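Local coordinates for protein serine protease p27 (Human astrovirus 1, PDB 2W5E) that cleaves the viral non-structural polyprotein into its functional products as a trypsin-like serine protease with a His-Asp-Ser charge relay, at residues A[9-17]-A[25-34]; A[110-118]-A[148-156]. All coordinates share one frame; numbering follows the deposited sequence.

Contact 1: residues A[9-17]-A[25-34]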
loop_
_atom_site.group_PDB
_atom_site.type_symbol
_atom_site.label_atom_id
_atom_site.label_comp_id
_atom_site.label_asym_id
_atom_site.label_seq_id
_atom_site.Cartn_x
_atom_site.Cartn_y
_atom_site.Cartn_z
ATOM N N LYS A 9 8.257 -12.373 -0.360
ATOM C CA LYS A 9 7.700 -12.052 0.953
ATOM C C LYS A 9 8.346 -12.863 2.090
ATOM O O LYS A 9 7.793 -13.872 2.511
ATOM C CB LYS A 9 6.173 -12.252 0.927
ATOM C CG LYS A 9 5.436 -11.251 0.019
ATOM C CD LYS A 9 3.915 -11.452 0.030
ATOM C CE LYS A 9 3.476 -12.582 -0.884
ATOM N NZ LYS A 9 1.985 -12.737 -0.897
ATOM N N PRO A 10 9.517 -12.417 2.590
ATOM C CA PRO A 10 10.202 -13.116 3.683
ATOM C C PRO A 10 9.415 -13.094 4.999
ATOM O O PRO A 10 9.627 -13.957 5.851
ATOM C CB PRO A 10 11.519 -12.350 3.832
ATOM C CG PRO A 10 11.667 -11.563 2.542
ATOM C CD PRO A 10 10.273 -11.228 2.152
ATOM N N GLY A 11 8.514 -12.119 5.145
ATOM C CA GLY A 11 7.596 -12.047 6.283
ATOM C C GLY A 11 6.582 -13.179 6.338
ATOM O O GLY A 11 5.882 -13.340 7.337
ATOM N N ALA A 12 6.504 -13.966 5.267
ATOM C CA ALA A 12 5.628 -15.127 5.223
ATOM C C ALA A 12 6.332 -16.396 5.711
ATOM O O ALA A 12 5.759 -17.477 5.654
ATOM C CB ALA A 12 5.070 -15.337 3.816
ATOM N N LEU A 13 7.569 -16.247 6.181
ATOM C CA LEU A 13 8.367 -17.375 6.665
ATOM C C LEU A 13 8.378 -17.474 8.188
ATOM O O LEU A 13 8.317 -16.468 8.888
ATOM C CB LEU A 13 9.811 -17.264 6.156
ATOM C CG LEU A 13 10.065 -17.322 4.646
ATOM C CD1 LEU A 13 11.558 -17.234 4.360
ATOM C CD2 LEU A 13 9.480 -18.589 4.050
ATOM N N CYS A 14 8.480 -18.701 8.689
ATOM C CA CYS A 14 8.742 -18.930 10.103
ATOM C C CYS A 14 9.733 -20.085 10.254
ATOM O O CYS A 14 10.088 -20.746 9.273
ATOM C CB CYS A 14 7.441 -19.206 10.878
ATOM S SG CYS A 14 6.537 -20.686 10.385
ATOM N N VAL A 15 10.180 -20.317 11.479
ATOM C CA VAL A 15 11.076 -21.441 11.763
ATOM C C VAL A 15 10.319 -22.489 12.581
ATOM O O VAL A 15 9.648 -22.150 13.556
ATOM C CB VAL A 15 12.367 -20.967 12.484
ATOM C CG1 VAL A 15 13.233 -22.152 12.926
ATOM C CG2 VAL A 15 13.173 -20.035 11.577
ATOM N N ILE A 16 10.403 -23.749 12.152
ATOM C CA ILE A 16 9.827 -24.871 12.891
ATOM C C ILE A 16 10.929 -25.557 13.710
ATOM O O ILE A 16 11.973 -25.934 13.166
ATOM C CB ILE A 16 9.145 -25.910 11.950
ATOM C CG1 ILE A 16 8.219 -25.235 10.917
ATOM C CG2 ILE A 16 8.416 -27.001 12.758
ATOM C CD1 ILE A 16 6.906 -24.728 11.455
ATOM N N ASP A 17 10.686 -25.700 15.011
ATOM C CA ASP A 17 11.646 -26.278 15.947
ATOM C C ASP A 17 11.084 -27.560 16.575
ATOM O O ASP A 17 9.965 -27.568 17.090
ATOM C CB ASP A 17 12.015 -25.245 17.024
ATOM C CG ASP A 17 12.838 -25.840 18.165
ATOM O OD1 ASP A 17 14.020 -26.177 17.949
ATOM O OD2 ASP A 17 12.298 -25.952 19.288
ATOM N N GLY A 25 9.145 -23.030 7.710
ATOM C CA GLY A 25 7.717 -23.121 7.458
ATOM C C GLY A 25 7.247 -21.852 6.765
ATOM O O GLY A 25 7.961 -20.851 6.741
ATOM N N PHE A 26 6.050 -21.888 6.199
ATOM C CA PHE A 26 5.475 -20.684 5.611
ATOM C C PHE A 26 3.966 -20.601 5.791
ATOM O O PHE A 26 3.264 -21.615 5.793
ATOM C CB PHE A 26 5.882 -20.534 4.133
ATOM C CG PHE A 26 5.364 -21.622 3.239
ATOM C CD1 PHE A 26 6.100 -22.788 3.038
ATOM C CD2 PHE A 26 4.153 -21.470 2.572
ATOM C CE1 PHE A 26 5.634 -23.788 2.193
ATOM C CE2 PHE A 26 3.673 -22.470 1.728
ATOM C CZ PHE A 26 4.413 -23.629 1.535
ATOM N N PHE A 27 3.482 -19.371 5.928
ATOM C CA PHE A 27 2.078 -19.108 6.174
ATOM C C PHE A 27 1.306 -19.120 4.862
ATOM O O PHE A 27 1.717 -18.492 3.873
ATOM C CB PHE A 27 1.899 -17.769 6.906
ATOM C CG PHE A 27 2.628 -17.690 8.224
ATOM C CD1 PHE A 27 2.027 -18.143 9.397
ATOM C CD2 PHE A 27 3.910 -17.156 8.296
ATOM C CE1 PHE A 27 2.698 -18.073 10.625
ATOM C CE2 PHE A 27 4.587 -17.081 9.513
ATOM C CZ PHE A 27 3.979 -17.542 10.681
ATOM N N SER A 28 0.202 -19.859 4.863
ATOM C CA SER A 28 -0.714 -19.925 3.730
ATOM C C SER A 28 -2.113 -20.220 4.263
ATOM O O SER A 28 -2.324 -21.209 4.981
ATOM C CB SER A 28 -0.280 -21.001 2.738
ATOM O OG SER A 28 -1.093 -20.984 1.578
ATOM N N GLY A 29 -3.061 -19.351 3.920
ATOM C CA GLY A 29 -4.390 -19.388 4.520
ATOM C C GLY A 29 -4.282 -19.292 6.030
ATOM O O GLY A 29 -3.613 -18.399 6.554
ATOM N N ASN A 30 -4.922 -20.229 6.723
ATOM C CA ASN A 30 -4.843 -20.311 8.181
ATOM C C ASN A 30 -3.804 -21.340 8.649
ATOM O O ASN A 30 -3.780 -21.732 9.816
ATOM C CB ASN A 30 -6.228 -20.639 8.764
ATOM C CG ASN A 30 -6.290 -20.465 10.273
ATOM O OD1 ASN A 30 -5.881 -19.432 10.815
ATOM N ND2 ASN A 30 -6.799 -21.486 10.963
ATOM N N ASP A 31 -2.934 -21.759 7.734
ATOM C CA ASP A 31 -1.961 -22.805 8.024
ATOM C C ASP A 31 -0.520 -22.317 8.043
ATOM O O ASP A 31 -0.204 -21.230 7.553
ATOM C CB ASP A 31 -2.075 -23.929 6.996
ATOM C CG ASP A 31 -3.314 -24.777 7.186
ATOM O OD1 ASP A 31 -3.682 -25.076 8.345
ATOM O OD2 ASP A 31 -3.913 -25.159 6.159
ATOM N N ILE A 32 0.340 -23.145 8.635
ATOM C CA ILE A 32 1.773 -23.087 8.420
ATOM C C ILE A 32 2.124 -24.371 7.664
ATOM O O ILE A 32 1.819 -25.482 8.128
ATOM C CB ILE A 32 2.558 -22.991 9.749
ATOM C CG1 ILE A 32 2.165 -21.722 10.514
ATOM C CG2 ILE A 32 4.068 -23.049 9.490
ATOM C CD1 ILE A 32 2.684 -21.645 11.945
ATOM N N VAL A 33 2.738 -24.212 6.493
ATOM C CA VAL A 33 3.086 -25.337 5.626
ATOM C C VAL A 33 4.585 -25.625 5.734
ATOM O O VAL A 33 5.397 -24.699 5.781
ATOM C CB VAL A 33 2.696 -25.059 4.139
ATOM C CG1 VAL A 33 2.856 -26.315 3.280
ATOM C CG2 VAL A 33 1.260 -24.538 4.033
ATOM N N THR A 34 4.940 -26.907 5.793
ATOM C CA THR A 34 6.351 -27.327 5.796
ATOM C C THR A 34 6.509 -28.717 5.166
ATOM O O THR A 34 5.536 -29.281 4.658
ATOM C CB THR A 34 6.980 -27.251 7.221
ATOM O OG1 THR A 34 8.407 -27.376 7.139
ATOM C CG2 THR A 34 6.409 -28.333 8.154
#
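Cys14 turns its sulfur toward Phe27 and Ile32, and the three side chains meet on one face of the hairpin that pairs 9-17 with 25-34. A chi1 of 63° tucks SG back above its own main chain, which brings it 3.5 Å from Ile32 CG2 and 4.5 Å from the centroid of the Phe27 ring. The sulfur lies 31° off the ring normal, an oblique sulfur-aromatic contact, while Cys14 CB rests against CE2 and CZ of the same ring. Phe27 presents its CD2 edge to the peptide of Ala12, whose carbonyl carbon lies in the ring plane, and Tyr49 meets the ring edge-to-face. Further along, Ile16 and Ile32 run alongside each other with their ends pointing opposite ways, Ile16 CD1 reaching Ile32 CG2 at 3.8 Å. On the other face, Leu13 CD2 meets Phe26 CB at 4.1 Å and lies near Gly25 O; the phenyl ring leads away, with one face over Val33 CB. The backbones pair antiparallel through Cys14 N to Gly25 O and Gly25 N to Cys14 O, each 2.9 Å, and Phe27 N to Ala12 O. Gly25 has no side chain where Cys14 SG and Ile16 CD1 converge. Across this contact, then, hydrogen bonding is left to the main chain, and on the Cys14 side sulfur, ring and methyl groups pack together with Val47 in the N-terminal barrel.

Contact 2: residues A[110-118]-A[148-156]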
loop_
_atom_site.group_PDB
_atom_site.type_symbol
_atom_site.label_atom_id
_atom_site.label_comp_id
_atom_site.label_asym_id
_atom_site.label_seq_id
_atom_site.Cartn_x
_atom_site.Cartn_y
_atom_site.Cartn_z
ATOM N N MET A 110 13.133 -27.224 -13.398
ATOM C CA MET A 110 12.605 -28.266 -14.271
ATOM C C MET A 110 11.657 -29.193 -13.523
ATOM O O MET A 110 11.878 -29.505 -12.351
ATOM C CB MET A 110 13.742 -29.077 -14.890
ATOM C CG MET A 110 14.403 -28.406 -16.088
ATOM S SD MET A 110 15.482 -29.505 -17.034
ATOM C CE MET A 110 14.304 -30.725 -17.632
ATOM N N VAL A 111 10.605 -29.626 -14.214
ATOM C CA VAL A 111 9.601 -30.517 -13.643
ATOM C C VAL A 111 9.847 -31.963 -14.068
ATOM O O VAL A 111 10.036 -32.252 -15.253
ATOM C CB VAL A 111 8.171 -30.121 -14.063
ATOM C CG1 VAL A 111 7.151 -30.730 -13.114
ATOM C CG2 VAL A 111 8.019 -28.616 -14.093
ATOM N N TYR A 112 9.845 -32.859 -13.085
ATOM C CA TYR A 112 9.944 -34.293 -13.324
ATOM C C TYR A 112 8.832 -34.970 -12.529
ATOM O O TYR A 112 9.040 -35.396 -11.391
ATOM C CB TYR A 112 11.319 -34.828 -12.904
ATOM C CG TYR A 112 12.495 -34.014 -13.408
ATOM C CD1 TYR A 112 12.981 -34.178 -14.707
ATOM C CD2 TYR A 112 13.124 -33.082 -12.582
ATOM C CE1 TYR A 112 14.064 -33.427 -15.175
ATOM C CE2 TYR A 112 14.209 -32.327 -13.040
ATOM C CZ TYR A 112 14.673 -32.505 -14.335
ATOM O OH TYR A 112 15.747 -31.759 -14.783
ATOM N N GLY A 113 7.644 -35.041 -13.127
ATOM C CA GLY A 113 6.462 -35.565 -12.449
ATOM C C GLY A 113 5.935 -34.584 -11.417
ATOM O O GLY A 113 5.516 -33.478 -11.762
ATOM N N ASN A 114 5.959 -34.997 -10.150
ATOM C CA ASN A 114 5.560 -34.137 -9.032
ATOM C C ASN A 114 6.748 -33.430 -8.380
ATOM O O ASN A 114 6.604 -32.787 -7.337
ATOM C CB ASN A 114 4.785 -34.942 -7.982
ATOM C CG ASN A 114 3.298 -35.017 -8.283
ATOM O OD1 ASN A 114 2.677 -34.022 -8.672
ATOM N ND2 ASN A 114 2.715 -36.197 -8.094
ATOM N N THR A 115 7.912 -33.545 -9.011
ATOM C CA THR A 115 9.161 -33.028 -8.465
ATOM C C THR A 115 9.693 -31.851 -9.279
ATOM O O THR A 115 9.743 -31.896 -10.512
ATOM C CB THR A 115 10.223 -34.146 -8.373
ATOM O OG1 THR A 115 9.760 -35.155 -7.467
ATOM C CG2 THR A 115 11.561 -33.610 -7.871
ATOM N N LEU A 116 10.088 -30.801 -8.568
ATOM C CA LEU A 116 10.700 -29.623 -9.164
ATOM C C LEU A 116 12.177 -29.593 -8.771
ATOM O O LEU A 116 12.509 -29.723 -7.591
ATOM C CB LEU A 116 9.963 -28.370 -8.675
ATOM C CG LEU A 116 10.057 -27.018 -9.386
ATOM C CD1 LEU A 116 9.633 -27.104 -10.845
ATOM C CD2 LEU A 116 9.205 -25.996 -8.648
ATOM N N SER A 117 13.056 -29.458 -9.763
ATOM C CA SER A 117 14.499 -29.360 -9.532
ATOM C C SER A 117 15.025 -27.994 -9.934
ATOM O O SER A 117 14.572 -27.416 -10.917
ATOM C CB SER A 117 15.249 -30.442 -10.301
ATOM O OG SER A 117 14.877 -31.721 -9.833
ATOM N N TYR A 118 15.995 -27.497 -9.169
ATOM C CA TYR A 118 16.491 -26.129 -9.301
ATOM C C TYR A 118 17.813 -26.005 -8.564
ATOM O O TYR A 118 18.052 -26.705 -7.572
ATOM C CB TYR A 118 15.481 -25.128 -8.708
ATOM C CG TYR A 118 14.903 -25.599 -7.388
ATOM C CD1 TYR A 118 15.506 -25.260 -6.178
ATOM C CD2 TYR A 118 13.768 -26.406 -7.355
ATOM C CE1 TYR A 118 14.990 -25.713 -4.970
ATOM C CE2 TYR A 118 13.251 -26.866 -6.159
ATOM C CZ TYR A 118 13.869 -26.513 -4.971
ATOM O OH TYR A 118 13.351 -26.964 -3.786
ATOM N N TYR A 148 24.462 -28.779 -4.912
ATOM C CA TYR A 148 23.770 -27.504 -5.112
ATOM C C TYR A 148 22.548 -27.623 -6.028
ATOM O O TYR A 148 22.087 -26.627 -6.594
ATOM C CB TYR A 148 24.741 -26.425 -5.612
ATOM C CG TYR A 148 25.761 -26.006 -4.576
ATOM C CD1 TYR A 148 25.448 -25.049 -3.611
ATOM C CD2 TYR A 148 27.035 -26.576 -4.551
ATOM C CE1 TYR A 148 26.380 -24.662 -2.650
ATOM C CE2 TYR A 148 27.978 -26.196 -3.591
ATOM C CZ TYR A 148 27.643 -25.243 -2.647
ATOM O OH TYR A 148 28.566 -24.864 -1.696
ATOM N N THR A 149 22.027 -28.842 -6.167
ATOM C CA THR A 149 20.751 -29.063 -6.846
ATOM C C THR A 149 19.679 -29.389 -5.811
ATOM O O THR A 149 19.774 -30.398 -5.109
ATOM C CB THR A 149 20.825 -30.208 -7.882
ATOM O OG1 THR A 149 21.897 -29.962 -8.801
ATOM C CG2 THR A 149 19.516 -30.321 -8.656
ATOM N N GLY A 150 18.668 -28.525 -5.721
ATOM C CA GLY A 150 17.546 -28.729 -4.807
ATOM C C GLY A 150 16.387 -29.453 -5.462
ATOM O O GLY A 150 16.230 -29.415 -6.683
ATOM N N GLY A 151 15.576 -30.116 -4.642
ATOM C CA GLY A 151 14.379 -30.816 -5.104
ATOM C C GLY A 151 13.182 -30.548 -4.207
ATOM O O GLY A 151 13.295 -30.575 -2.980
ATOM N N ALA A 152 12.034 -30.288 -4.822
ATOM C CA ALA A 152 10.818 -29.949 -4.088
ATOM C C ALA A 152 9.630 -30.748 -4.598
ATOM O O ALA A 152 9.627 -31.185 -5.743
ATOM C CB ALA A 152 10.538 -28.458 -4.209
ATOM N N VAL A 153 8.631 -30.949 -3.740
ATOM C CA VAL A 153 7.371 -31.569 -4.154
ATOM C C VAL A 153 6.345 -30.487 -4.478
ATOM O O VAL A 153 6.060 -29.622 -3.643
ATOM C CB VAL A 153 6.800 -32.539 -3.080
ATOM C CG1 VAL A 153 5.483 -33.142 -3.544
ATOM C CG2 VAL A 153 7.793 -33.655 -2.778
ATOM N N ILE A 154 5.801 -30.549 -5.691
ATOM C CA ILE A 154 4.759 -29.625 -6.146
ATOM C C ILE A 154 3.506 -29.706 -5.265
ATOM O O ILE A 154 3.063 -30.796 -4.889
ATOM C CB ILE A 154 4.419 -29.832 -7.658
ATOM C CG1 ILE A 154 5.459 -29.139 -8.540
ATOM C CG2 ILE A 154 3.045 -29.277 -8.019
ATOM C CD1 ILE A 154 6.490 -30.063 -9.133
ATOM N N ILE A 155 2.961 -28.539 -4.933
ATOM C CA ILE A 155 1.767 -28.434 -4.103
ATOM C C ILE A 155 0.600 -27.860 -4.914
ATOM O O ILE A 155 0.798 -27.015 -5.790
ATOM C CB ILE A 155 2.044 -27.588 -2.819
ATOM C CG1 ILE A 155 0.888 -27.705 -1.812
ATOM C CG2 ILE A 155 2.368 -26.126 -3.166
ATOM C CD1 ILE A 155 1.148 -27.031 -0.459
ATOM N N ASP A 156 -0.607 -28.341 -4.633
ATOM C CA ASP A 156 -1.822 -27.766 -5.213
ATOM C C ASP A 156 -2.937 -27.660 -4.154
ATOM O O ASP A 156 -2.814 -28.252 -3.080
ATOM C CB ASP A 156 -2.250 -28.518 -6.491
ATOM C CG ASP A 156 -2.728 -29.930 -6.224
ATOM O OD1 ASP A 156 -3.811 -30.086 -5.629
ATOM O OD2 ASP A 156 -2.039 -30.885 -6.641
#
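Tyr118 lies across Gly150 and ends at Ala152. The carbonyl O of Gly150 stands 3.8 Å above the Tyr118 ring plane, over its centre, and Ala152 CB lies at the ring edge, in plane, 3.2 Å from Tyr118 OH. A chi1 of 43° folds the ring back over the neighbouring strand, where Gly150 has no side chain to obstruct it. At the far end, Ile154 CD1 bends back over the peptide of Asn114, 3.3 Å from Asn114 O, and also touches Leu116 CB; Val111 CG1 comes to Ile154 CD1 at 4.1 Å, the two side chains set roughly perpendicular. Five backbone hydrogen bonds join 114-118 to 150-154 antiparallel, Gly150 N to Tyr118 O being the shortest at 2.7 Å, and a type II' turn from Tyr112 to Thr115 leads in from the preceding strand. In the next shell, Val131 packs on Leu116, Tyr118 and Ala152. On the face of Thr115, Ser117 and Val153, the Val153 side chain comes within about 5 Å of that of catalytic Asp65. Peptide bonding thus sets the register in this C-terminal barrel, while the large ring lies over a glycine with its hydroxyl hydrogen-bonded to His142 ND1.

The two contacts illustrate how a chymotrypsin-like protease repeats one design, since each belongs to a different six-stranded antiparallel barrel with strand order 1-2-3-6-5-4. Contact 1 joins sequence neighbours in a hairpin and is almost wholly buried; contact 2 pairs the third and sixth strands, distant in sequence, and is only partly buried. Contact 1 combines three backbone bonds with sulfur, phenyl and methyl packing, contact 2 five with a polar-tipped tyrosine and the apolar cluster of Ile154. Their centres lie 19 Å apart, yet Val33 CG1 of strand 31-35 meets Ile155 CD1, just after strand 149-154, at 4.2 Å. Contact 1 approaches the triad through Thr34, about 6 Å from Ser127 between side chains, contact 2 through Val153, beside Asp65.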